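Local coordinates for protein uronate isomerase (Caulobacter crescentus, PDB 2Q01) that catalyses the interconversion of D-glucuronate with D-fructuronate and of D-galacturonate with D-tagaturonate, as a uronate isomerase of the metallo-dependent hydrolase superfamily, at residues B[13-18]-B[23-28]; B[438-443]-B[452-457]. All coordinates share one frame; numbering follows the deposited sequence.

How the contacts relate
Near the N terminus, contact 1 folds the loop residues 13-18 back on the helix 19-30 that follows them, closing a very short loop of the chain. Some four hundred residues later, contact 2 closes the turn between helices 425-445 and 451-469. Neither nests in nor crosses the other; they come in series along the sequence, yet their centres lie about 11 Å apart and they touch, an example of local contacts meeting across a long span of chain. Ala-25 meets Ala-441 and Pro-16 meets Ala-438, so that both the N-terminal loop and helix 19-30 are joined to helix 425-445, while Leu-28 of helix 19-30 reaches Ala-454 and Glu-455 of helix 451-469.

Contact 1: residues B[13-18]-B[23-28]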
ATOM      1  N   ARG B  13      -8.716  19.610 -17.020  1.00 39.71           N
ATOM      2  CA  ARG B  13      -7.912  18.402 -16.876  1.00 41.86           C
ATOM      3  C   ARG B  13      -7.498  18.180 -15.420  1.00 44.56           C
ATOM      4  O   ARG B  13      -7.268  19.138 -14.676  1.00 38.45           O
ATOM      5  CB  ARG B  13      -6.679  18.467 -17.785  1.00 38.04           C
ATOM      6  CG  ARG B  13      -5.797  19.675 -17.540  1.00 39.10           C
ATOM      7  CD  ARG B  13      -4.646  19.763 -18.517  1.00 32.76           C
ATOM      8  NE  ARG B  13      -3.831  20.953 -18.283  1.00 38.06           N
ATOM      9  CZ  ARG B  13      -4.098  22.162 -18.770  1.00 45.99           C
ATOM     10  NH1 ARG B  13      -5.167  22.362 -19.530  1.00 51.37           N
ATOM     11  NH2 ARG B  13      -3.295  23.178 -18.495  1.00 41.56           N
ATOM     12  N   LEU B  14      -7.446  16.908 -15.020  1.00 41.39           N
ATOM     13  CA  LEU B  14      -7.024  16.480 -13.668  1.00 47.10           C
ATOM     14  C   LEU B  14      -8.015  16.771 -12.522  1.00 44.11           C
ATOM     15  O   LEU B  14      -7.815  16.311 -11.395  1.00 49.84           O
ATOM     16  CB  LEU B  14      -5.594  16.965 -13.323  1.00 37.34           C
ATOM     17  CG  LEU B  14      -4.479  16.766 -14.371  1.00 29.41           C
ATOM     18  CD1 LEU B  14      -3.226  17.520 -13.998  1.00 40.23           C
ATOM     19  CD2 LEU B  14      -4.167  15.311 -14.598  1.00 33.10           C
ATOM     20  N   PHE B  15      -9.079  17.521 -12.809  1.00 42.34           N
ATOM     21  CA  PHE B  15     -10.158  17.746 -11.841  1.00 34.29           C
ATOM     22  C   PHE B  15     -11.095  16.545 -11.886  1.00 35.28           C
ATOM     23  O   PHE B  15     -11.236  15.927 -12.944  1.00 29.90           O
ATOM     24  CB  PHE B  15     -10.941  19.028 -12.162  1.00 39.01           C
ATOM     25  CG  PHE B  15     -10.111  20.282 -12.144  1.00 39.16           C
ATOM     26  CD1 PHE B  15      -9.022  20.421 -11.274  1.00 34.75           C
ATOM     27  CD2 PHE B  15     -10.431  21.338 -12.990  1.00 26.15           C
ATOM     28  CE1 PHE B  15      -8.256  21.583 -11.268  1.00 26.02           C
ATOM     29  CE2 PHE B  15      -9.672  22.515 -12.992  1.00 35.44           C
ATOM     30  CZ  PHE B  15      -8.582  22.639 -12.132  1.00 34.14           C
ATOM     31  N   PRO B  16     -11.741  16.204 -10.750  1.00 36.79           N
ATOM     32  CA  PRO B  16     -12.658  15.058 -10.735  1.00 35.90           C
ATOM     33  C   PRO B  16     -13.851  15.295 -11.655  1.00 42.15           C
ATOM     34  O   PRO B  16     -14.174  16.443 -11.960  1.00 43.32           O
ATOM     35  CB  PRO B  16     -13.134  15.006  -9.279  1.00 42.34           C
ATOM     36  CG  PRO B  16     -12.126  15.778  -8.509  1.00 45.95           C
ATOM     37  CD  PRO B  16     -11.675  16.856  -9.429  1.00 35.45           C
ATOM     38  N   SER B  17     -14.491  14.222 -12.106  1.00 47.24           N
ATOM     39  CA  SER B  17     -15.602  14.353 -13.048  1.00 47.74           C
ATOM     40  C   SER B  17     -16.883  14.872 -12.391  1.00 49.32           C
ATOM     41  O   SER B  17     -17.672  15.572 -13.038  1.00 56.28           O
ATOM     42  CB  SER B  17     -15.869  13.034 -13.761  1.00 46.60           C
ATOM     43  OG  SER B  17     -16.816  13.213 -14.801  1.00 45.33           O
ATOM     44  N   ASP B  18     -17.071  14.526 -11.116  1.00 45.28           N
ATOM     45  CA  ASP B  18     -18.196  15.000 -10.314  1.00 43.40           C
ATOM     46  C   ASP B  18     -18.274  16.525 -10.307  1.00 50.11           C
ATOM     47  O   ASP B  18     -17.373  17.183  -9.775  1.00 43.06           O
ATOM     48  CB  ASP B  18     -18.087  14.494  -8.881  1.00 46.38           C
ATOM     49  CG  ASP B  18     -19.206  15.013  -8.000  1.00 61.43           C
ATOM     50  OD1 ASP B  18     -20.318  14.438  -8.053  1.00 67.49           O
ATOM     51  OD2 ASP B  18     -18.971  16.002  -7.264  1.00 43.56           O
ATOM     52  N   SER B  23     -16.148  21.950  -9.778  1.00 27.98           N
ATOM     53  CA  SER B  23     -16.327  23.394  -9.745  0.50 23.96           C
ATOM     54  C   SER B  23     -15.650  24.052  -8.551  1.00 30.87           C
ATOM     55  O   SER B  23     -15.225  25.204  -8.644  1.00 42.87           O
ATOM     56  CB  SER B  23     -17.801  23.771  -9.797  0.50 28.06           C
ATOM     57  OG  SER B  23     -17.921  25.125 -10.183  0.50 43.03           O
ATOM     58  N   TYR B  24     -15.553  23.326  -7.435  1.00 35.33           N
ATOM     59  CA  TYR B  24     -14.742  23.785  -6.296  1.00 36.37           C
ATOM     60  C   TYR B  24     -13.263  23.771  -6.708  1.00 41.94           C
ATOM     61  O   TYR B  24     -12.527  24.727  -6.447  1.00 47.10           O
ATOM     62  CB  TYR B  24     -14.921  22.897  -5.062  1.00 31.97           C
ATOM     63  CG  TYR B  24     -16.167  23.124  -4.223  1.00 36.94           C
ATOM     64  CD1 TYR B  24     -16.993  22.052  -3.887  1.00 41.30           C
ATOM     65  CD2 TYR B  24     -16.502  24.390  -3.735  1.00 40.32           C
ATOM     66  CE1 TYR B  24     -18.129  22.229  -3.106  1.00 38.68           C
ATOM     67  CE2 TYR B  24     -17.644  24.580  -2.951  1.00 39.14           C
ATOM     68  CZ  TYR B  24     -18.452  23.489  -2.642  1.00 50.99           C
ATOM     69  OH  TYR B  24     -19.583  23.639  -1.870  1.00 49.63           O
ATOM     70  N   ALA B  25     -12.857  22.684  -7.366  1.00 41.66           N
ATOM     71  CA  ALA B  25     -11.494  22.487  -7.867  1.00 39.82           C
ATOM     72  C   ALA B  25     -11.065  23.600  -8.806  1.00 37.12           C
ATOM     73  O   ALA B  25     -10.013  24.210  -8.608  1.00 45.82           O
ATOM     74  CB  ALA B  25     -11.376  21.127  -8.557  1.00 36.91           C
ATOM     75  N   ARG B  26     -11.911  23.874  -9.797  1.00 38.45           N
ATOM     76  CA  ARG B  26     -11.717  24.955 -10.768  1.00 30.18           C
ATOM     77  C   ARG B  26     -11.513  26.311 -10.092  1.00 31.38           C
ATOM     78  O   ARG B  26     -10.650  27.095 -10.500  1.00 41.90           O
ATOM     79  CB  ARG B  26     -12.922  25.004 -11.713  1.00 31.76           C
ATOM     80  CG  ARG B  26     -12.795  25.969 -12.866  1.00 44.47           C
ATOM     81  CD  ARG B  26     -14.108  26.135 -13.607  1.00 52.64           C
ATOM     82  NE  ARG B  26     -14.487  24.941 -14.362  1.00 45.53           N
ATOM     83  CZ  ARG B  26     -15.571  24.206 -14.128  1.00 39.38           C
ATOM     84  NH1 ARG B  26     -15.825  23.145 -14.886  1.00 36.16           N
ATOM     85  NH2 ARG B  26     -16.409  24.527 -13.149  1.00 46.20           N
ATOM     86  N   GLY B  27     -12.303  26.569  -9.054  1.00 35.34           N
ATOM     87  CA  GLY B  27     -12.228  27.813  -8.295  1.00 30.05           C
ATOM     88  C   GLY B  27     -10.963  27.967  -7.476  1.00 38.88           C
ATOM     89  O   GLY B  27     -10.413  29.067  -7.377  1.00 53.75           O
ATOM     90  N   LEU B  28     -10.504  26.864  -6.886  1.00 38.31           N
ATOM     91  CA  LEU B  28      -9.288  26.865  -6.072  1.00 28.56           C
ATOM     92  C   LEU B  28      -8.048  26.999  -6.943  1.00 27.75           C
ATOM     93  O   LEU B  28      -7.077  27.654  -6.560  1.00 42.84           O
ATOM     94  CB  LEU B  28      -9.200  25.598  -5.216  1.00 22.47           C
ATOM     95  CG  LEU B  28     -10.235  25.426  -4.100  1.00 24.95           C
ATOM     96  CD1 LEU B  28     -10.184  24.033  -3.552  1.00 30.49           C
ATOM     97  CD2 LEU B  28     -10.048  26.434  -2.981  1.00 23.07           C
TER
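The ring of Phe-15 lies against helix 19-30 at Ala-25 and Arg-26, with both under one of its faces. The methyl of Ala-25 makes an off-centre CH-pi contact: its CB sits 4.1 Å from the ring centroid, 29° off the normal, and comes to 3.7 Å from CD1 of Phe-15. Farther round the ring, CE2 of Phe-15 rests 3.9 Å from CA of Arg-26, so the face covers helix backbone as much as side chain. With CG anti to its carbonyl carbon (chi1 -60°), Phe-15 swings its ring beside the backbone N and onto the helix. The opposite face is met by the carbonyl O of Arg-13, 3.9 Å above the ring centre; this oxygen also accepts a hydrogen bond from Arg-434. Pro-16 adds a looser touch, its CD 4.4 Å from CB of Ala-25. CB of Arg-26 lies 4.3 Å from CE2 of Phe-15, while NH1 forms a salt bridge with Asp-12. A serine in place of Phe-15 would probably leave the Ala-25 methyl and the backbone at Arg-26 without their apolar cover and open a gap between loop and helix. The loop ends at Asp-18, at the N-cap, whose side chain caps a backbone N of the first turn and whose OD2 also hydrogen-bonds OG1 of Thr-21; the arrangement is a helix N-cap with the preceding chain folded back along the helix.

Contact 2: residues B[438-443]-B[452-457]; sequences AFLARM and VEAEEL
Helices 425-445 and 451-469 approach most closely, within the segments 438-443 and 452-457, at Leu-440 and Ala-454, whose CA atoms stand 6.0 Å apart. Such a short spacing is possible because a small residue faces a larger one: the alanine methyl lets the leucine branch lie close to the opposing backbone. The branch point CG of Leu-440 comes to 4.2 Å from CB of Ala-454, and its CD2 methyl passes on to the carbonyl O of Ala-454 at 3.9 Å, a plain van der Waals contact. That same methyl comes within 4.3 Å of CB of Leu-457, so that a single methyl touches two residues one turn apart on the other helix. The torsions of Leu-440 (chi1 -98°, chi2 20°) depart from the usual staggered values, and they carry CD2 toward this pair. Leu-457 contributes the base of its side chain to the meeting, and it also packs on Phe-409 and Tyr-410. All three residues are buried, and the side chains that meet are apolar. OE1 of Glu-453 binds Arg-5 of the third subunit in a salt bridge, which places this hairpin of helices beside the subunit interface.

Around this pair, helix 19-30 covers Leu-440 through Leu-28 and lies against Ala-441, while helix 393-407 packs on Phe-439.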
ATOM      1  N   ALA B 438      -7.957  19.511  -6.798  1.00 28.84           N
ATOM      2  CA  ALA B 438      -8.885  18.376  -6.804  1.00 29.08           C
ATOM      3  C   ALA B 438      -9.059  17.733  -5.429  1.00 32.82           C
ATOM      4  O   ALA B 438     -10.175  17.378  -5.040  1.00 41.63           O
ATOM      5  CB  ALA B 438      -8.428  17.338  -7.809  1.00 28.70           C
ATOM      6  N   PHE B 439      -7.953  17.587  -4.700  1.00 37.00           N
ATOM      7  CA  PHE B 439      -7.974  16.958  -3.383  1.00 29.92           C
ATOM      8  C   PHE B 439      -8.697  17.811  -2.347  1.00 27.90           C
ATOM      9  O   PHE B 439      -9.542  17.307  -1.607  1.00 33.04           O
ATOM     10  CB  PHE B 439      -6.553  16.624  -2.908  1.00 37.19           C
ATOM     11  CG  PHE B 439      -6.500  16.104  -1.501  1.00 25.24           C
ATOM     12  CD1 PHE B 439      -6.962  14.820  -1.202  1.00 28.72           C
ATOM     13  CD2 PHE B 439      -5.997  16.898  -0.468  1.00 30.41           C
ATOM     14  CE1 PHE B 439      -6.924  14.331   0.106  1.00 25.13           C
ATOM     15  CE2 PHE B 439      -5.952  16.418   0.841  1.00 20.05           C
ATOM     16  CZ  PHE B 439      -6.421  15.134   1.129  1.00 23.75           C
ATOM     17  N   LEU B 440      -8.344  19.094  -2.296  1.00 27.38           N
ATOM     18  CA  LEU B 440      -9.021  20.077  -1.454  1.00 29.08           C
ATOM     19  C   LEU B 440     -10.515  20.206  -1.772  1.00 34.95           C
ATOM     20  O   LEU B 440     -11.339  20.319  -0.861  1.00 39.37           O
ATOM     21  CB  LEU B 440      -8.340  21.437  -1.593  1.00 26.13           C
ATOM     22  CG  LEU B 440      -7.310  21.937  -0.573  1.00 35.90           C
ATOM     23  CD1 LEU B 440      -6.702  20.825   0.251  1.00 34.04           C
ATOM     24  CD2 LEU B 440      -6.226  22.745  -1.277  1.00 29.89           C
ATOM     25  N   ALA B 441     -10.850  20.174  -3.062  1.00 34.09           N
ATOM     26  CA  ALA B 441     -12.241  20.206  -3.537  1.00 32.69           C
ATOM     27  C   ALA B 441     -13.075  19.041  -3.035  1.00 33.87           C
ATOM     28  O   ALA B 441     -14.257  19.210  -2.745  1.00 46.46           O
ATOM     29  CB  ALA B 441     -12.276  20.222  -5.029  1.00 33.54           C
ATOM     30  N   ARG B 442     -12.462  17.861  -2.933  1.00 42.33           N
ATOM     31  CA  ARG B 442     -13.148  16.687  -2.396  1.00 26.64           C
ATOM     32  C   ARG B 442     -13.358  16.817  -0.891  1.00 38.33           C
ATOM     33  O   ARG B 442     -14.337  16.297  -0.357  1.00 43.37           O
ATOM     34  CB  ARG B 442     -12.379  15.410  -2.705  1.00 30.95           C
ATOM     35  CG  ARG B 442     -13.282  14.238  -3.058  1.00 52.09           C
ATOM     36  CD  ARG B 442     -13.006  13.016  -2.200  1.00 54.95           C
ATOM     37  NE  ARG B 442     -11.631  12.535  -2.313  1.00 59.11           N
ATOM     38  CZ  ARG B 442     -11.054  11.715  -1.440  1.00 65.23           C
ATOM     39  NH1 ARG B 442     -11.731  11.283  -0.379  1.00 48.59           N
ATOM     40  NH2 ARG B 442      -9.799  11.331  -1.623  1.00 65.32           N
ATOM     41  N   MET B 443     -12.440  17.507  -0.213  1.00 35.61           N
ATOM     42  CA  MET B 443     -12.592  17.790   1.214  1.00 33.03           C
ATOM     43  C   MET B 443     -13.750  18.748   1.436  1.00 33.46           C
ATOM     44  O   MET B 443     -14.504  18.587   2.391  1.00 35.46           O
ATOM     45  CB  MET B 443     -11.308  18.369   1.839  1.00 37.27           C
ATOM     46  CG  MET B 443     -10.056  17.498   1.716  1.00 36.85           C
ATOM     47  SD  MET B 443     -10.266  15.816   2.319  1.00 42.73           S
ATOM     48  CE  MET B 443      -9.932  16.053   4.058  1.00 62.71           C
ATOM     49  N   VAL B 452     -13.349  28.346   3.037  1.00 41.84           N
ATOM     50  CA  VAL B 452     -12.426  29.376   3.510  1.00 44.39           C
ATOM     51  C   VAL B 452     -11.039  28.784   3.806  1.00 45.14           C
ATOM     52  O   VAL B 452     -10.018  29.374   3.442  1.00 55.79           O
ATOM     53  CB  VAL B 452     -13.029  30.138   4.734  1.00 46.12           C
ATOM     54  CG1 VAL B 452     -11.954  30.741   5.642  1.00 68.17           C
ATOM     55  CG2 VAL B 452     -13.979  31.230   4.256  1.00 67.81           C
ATOM     56  N   GLU B 453     -11.024  27.605   4.429  1.00 43.41           N
ATOM     57  CA  GLU B 453      -9.791  26.880   4.738  1.00 40.18           C
ATOM     58  C   GLU B 453      -9.072  26.402   3.476  1.00 42.75           C
ATOM     59  O   GLU B 453      -7.850  26.517   3.378  1.00 53.18           O
ATOM     60  CB  GLU B 453     -10.078  25.689   5.654  1.00 38.39           C
ATOM     61  CG  GLU B 453     -10.735  26.049   6.982  1.00 40.61           C
ATOM     62  CD  GLU B 453     -11.178  24.832   7.774  1.00 42.08           C
ATOM     63  OE1 GLU B 453     -11.164  24.896   9.024  1.00 52.30           O
ATOM     64  OE2 GLU B 453     -11.546  23.811   7.153  1.00 43.84           O
ATOM     65  N   ALA B 454      -9.833  25.883   2.515  1.00 42.73           N
ATOM     66  CA  ALA B 454      -9.277  25.402   1.243  1.00 39.21           C
ATOM     67  C   ALA B 454      -8.638  26.497   0.395  1.00 37.74           C
ATOM     68  O   ALA B 454      -7.599  26.275  -0.232  1.00 48.22           O
ATOM     69  CB  ALA B 454     -10.332  24.688   0.449  1.00 25.74           C
ATOM     70  N   GLU B 455      -9.267  27.672   0.380  1.00 41.61           N
ATOM     71  CA  GLU B 455      -8.751  28.834  -0.342  1.00 41.42           C
ATOM     72  C   GLU B 455      -7.446  29.348   0.267  1.00 42.93           C
ATOM     73  O   GLU B 455      -6.572  29.832  -0.455  1.00 44.86           O
ATOM     74  CB  GLU B 455      -9.797  29.948  -0.376  1.00 44.51           C
ATOM     75  CG  GLU B 455     -10.950  29.705  -1.346  1.00 67.51           C
ATOM     76  CD  GLU B 455     -11.999  30.816  -1.339  1.00 85.53           C
ATOM     77  OE1 GLU B 455     -12.039  31.617  -0.376  1.00 85.70           O
ATOM     78  OE2 GLU B 455     -12.791  30.880  -2.305  1.00 87.85           O
ATOM     79  N   GLU B 456      -7.332  29.249   1.593  1.00 38.52           N
ATOM     80  CA  GLU B 456      -6.091  29.556   2.307  1.00 48.78           C
ATOM     81  C   GLU B 456      -5.026  28.511   1.997  1.00 45.75           C
ATOM     82  O   GLU B 456      -3.892  28.859   1.683  1.00 45.05           O
ATOM     83  CB  GLU B 456      -6.320  29.603   3.819  1.00 47.74           C
ATOM     84  CG  GLU B 456      -6.849  30.921   4.353  1.00 70.24           C
ATOM     85  CD  GLU B 456      -6.925  30.952   5.878  1.00 86.20           C
ATOM     86  OE1 GLU B 456      -5.946  30.535   6.542  1.00 86.96           O
ATOM     87  OE2 GLU B 456      -7.962  31.401   6.414  1.00 85.07           O
ATOM     88  N   LEU B 457      -5.412  27.236   2.073  1.00 43.13           N
ATOM     89  CA  LEU B 457      -4.488  26.115   1.905  1.00 39.62           C
ATOM     90  C   LEU B 457      -3.877  25.989   0.529  1.00 35.70           C
ATOM     91  O   LEU B 457      -2.696  25.692   0.417  1.00 50.21           O
ATOM     92  CB  LEU B 457      -5.138  24.788   2.299  1.00 35.61           C
ATOM     93  CG  LEU B 457      -4.951  24.494   3.785  1.00 43.51           C
ATOM     94  CD1 LEU B 457      -5.854  23.383   4.250  1.00 27.89           C
ATOM     95  CD2 LEU B 457      -3.503  24.164   4.067  1.00 44.27           C
TER